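Local coordinates for protein 4-oxalocrotonate decarboxylase NahK (Pseudomonas putida, PDB 5D2G) that catalyses the decarboxylation of (3E)-2-oxohex-3-enedioate to 2-oxopent-4-enoate and carbon dioxide in aromatic hydrocarbon breakdown, and binds a metal ion, at residues P125-E130 and V260-G265. The protein carries 1 engineered substitution. Sequence-based numbering, arbitrary orientation.
With MG (magnesium ion), chain B.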
loop_
_atom_site.group_PDB
_atom_site.type_symbol
_atom_site.label_atom_id
_atom_site.label_comp_id
_atom_site.label_asym_id
_atom_site.label_seq_id
_atom_site.Cartn_x
_atom_site.Cartn_y
_atom_site.Cartn_z
ATOM N N PRO A 125 3.886 13.083 -4.150
ATOM C CA PRO A 125 2.838 12.058 -4.074
ATOM C C PRO A 125 2.317 11.620 -5.444
ATOM O O PRO A 125 2.350 12.368 -6.432
ATOM C CB PRO A 125 1.725 12.751 -3.290
ATOM C CG PRO A 125 1.907 14.247 -3.637
ATOM C CD PRO A 125 3.402 14.432 -3.788
ATOM N N LYS A 126 1.850 10.378 -5.478
ATOM C CA LYS A 126 1.202 9.809 -6.638
ATOM C C LYS A 126 -0.002 9.067 -6.115
ATOM O O LYS A 126 -0.024 8.647 -4.952
ATOM C CB LYS A 126 2.129 8.807 -7.327
ATOM C CG LYS A 126 3.412 9.423 -7.861
ATOM C CD LYS A 126 4.229 8.388 -8.640
ATOM C CE LYS A 126 5.510 8.998 -9.194
ATOM N NZ LYS A 126 6.200 8.081 -10.144
ATOM N N ILE A 127 -1.005 8.892 -6.962
ATOM C CA ILE A 127 -2.178 8.140 -6.542
ATOM C C ILE A 127 -2.294 6.895 -7.406
ATOM O O ILE A 127 -1.785 6.854 -8.529
ATOM C CB ILE A 127 -3.466 8.986 -6.640
ATOM C CG1 ILE A 127 -3.656 9.530 -8.053
ATOM C CG2 ILE A 127 -3.411 10.158 -5.657
ATOM C CD1 ILE A 127 -5.096 9.907 -8.342
ATOM N N GLU A 128 -2.948 5.875 -6.871
ATOM C CA GLU A 128 -3.200 4.669 -7.628
ATOM C C GLU A 128 -4.559 4.154 -7.159
ATOM O O GLU A 128 -4.878 4.236 -5.963
ATOM C CB GLU A 128 -2.084 3.640 -7.383
ATOM C CG GLU A 128 -1.819 3.336 -5.931
ATOM C CD GLU A 128 -0.615 2.405 -5.702
ATOM O OE1 GLU A 128 0.014 1.926 -6.679
ATOM O OE2 GLU A 128 -0.307 2.160 -4.520
ATOM N N ALA A 129 -5.373 3.673 -8.097
ATOM C CA ALA A 129 -6.696 3.145 -7.763
ATOM C C ALA A 129 -6.569 1.707 -7.283
ATOM O O ALA A 129 -5.866 0.901 -7.899
ATOM C CB ALA A 129 -7.588 3.200 -8.950
ATOM N N GLU A 130 -7.252 1.385 -6.189
ATOM C CA GLU A 130 -7.184 0.046 -5.628
ATOM C C GLU A 130 -8.538 -0.426 -5.140
ATOM O O GLU A 130 -9.502 0.353 -5.032
ATOM C CB GLU A 130 -6.181 -0.018 -4.466
ATOM C CG GLU A 130 -4.852 0.705 -4.740
ATOM C CD GLU A 130 -3.735 0.298 -3.805
ATOM O OE1 GLU A 130 -2.717 1.024 -3.791
ATOM O OE2 GLU A 130 -3.852 -0.740 -3.111
ATOM N N VAL A 260 -0.170 7.824 -10.546
ATOM C CA VAL A 260 -0.222 9.094 -11.269
ATOM C C VAL A 260 0.136 10.230 -10.329
ATOM O O VAL A 260 -0.461 10.339 -9.258
ATOM C CB VAL A 260 -1.638 9.352 -11.803
ATOM C CG1 VAL A 260 -1.751 10.766 -12.360
ATOM C CG2 VAL A 260 -2.001 8.315 -12.860
ATOM N N PRO A 261 1.094 11.083 -10.726
ATOM C CA PRO A 261 1.464 12.220 -9.871
ATOM C C PRO A 261 0.282 13.151 -9.624
ATOM O O PRO A 261 -0.583 13.311 -10.496
ATOM C CB PRO A 261 2.531 12.972 -10.700
ATOM C CG PRO A 261 3.027 12.004 -11.711
ATOM C CD PRO A 261 1.869 11.049 -11.983
ATOM N N VAL A 262 0.247 13.754 -8.441
ATOM C CA VAL A 262 -0.763 14.754 -8.128
ATOM C C VAL A 262 -0.055 15.941 -7.509
ATOM O O VAL A 262 1.018 15.796 -6.919
ATOM C CB VAL A 262 -1.844 14.214 -7.175
ATOM C CG1 VAL A 262 -2.741 13.216 -7.896
ATOM C CG2 VAL A 262 -1.199 13.564 -5.957
ATOM N N ALA A 263 -0.651 17.115 -7.659
ATOM C CA ALA A 263 -0.004 18.357 -7.262
ATOM C C ALA A 263 -1.079 19.237 -6.655
ATOM O O ALA A 263 -2.272 18.972 -6.852
ATOM C CB ALA A 263 0.615 19.036 -8.485
ATOM N N PRO A 264 -0.676 20.276 -5.904
ATOM C CA PRO A 264 -1.692 21.177 -5.370
ATOM C C PRO A 264 -2.592 21.699 -6.485
ATOM O O PRO A 264 -2.096 22.061 -7.567
ATOM C CB PRO A 264 -0.861 22.332 -4.808
ATOM C CG PRO A 264 0.412 21.712 -4.395
ATOM C CD PRO A 264 0.672 20.591 -5.388
ATOM N N GLY A 265 -3.898 21.714 -6.232
ATOM C CA GLY A 265 -4.855 22.186 -7.212
ATOM C C GLY A 265 -5.506 21.037 -7.954
ATOM O O GLY A 265 -6.554 21.211 -8.573
HETATM MG MG MG B . -0.913 0.870 -3.178
HETATM O O HOH W 1 -1.428 -0.670 -1.960
HETATM O O HOH W 2 0.916 0.321 -2.999
HETATM O O HOH W 3 -0.375 -0.485 -4.737
#
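I127 and V260 form the hydrogen-bonded pair of a short antiparallel bridge that joins strand 126-135 to the two-residue strand 260-261 in the mixed sheet of the FAH fold. Their amides and carbonyls are doubly linked: I127 N gives its hydrogen to V260 O at 2.8 Å, and V260 N returns one to I127 O. K126 and P261 make the neighbouring non-hydrogen-bonded pair, a place that suits proline, since its N has no hydrogen to give and this pair asks for none toward K126. One residue past the bridge, V262 N donates to P125 O (3.2 Å), extending the ladder beyond the strand.

The tight side is the apolar one. I127 and V262 cross at about a right angle, with V262 CG1 resting 3.8 Å from I127 CG1 and equally near I127 CG2. With chi1 at 56°, I127 sets CG1 between its backbone N and carbonyl carbon, and CG2 beside the N, so that both branches meet the valine; I268 and M208 of the adjoining sheet also touch the isoleucine. Cutting I127 back to an alanine would remove both branches that V262 CG1 rests on and would probably open a gap beside that valine, toward I268. V262 CG2 turns instead to P125, 3.9 Å from CG of the rigid ring.

The opposite face, bearing K126 and P261, is exposed and looser: K126 CG lies 4.0 Å from P261 CA, and the extended lysine chain then carries its ammonium away, as suits a charge at the surface.

Farther along the strand, E128 and E130 turn carboxylates to the magnesium ion, which E161 also binds. E128 OE2 and E130 OE1 stand 2.8 Å apart, a close approach of two oxygens that is explained by both binding the same metal. The non-coordinating oxygen, E130 OE2, accepts a hydrogen bond from a magnesium-bound water at 2.7 Å.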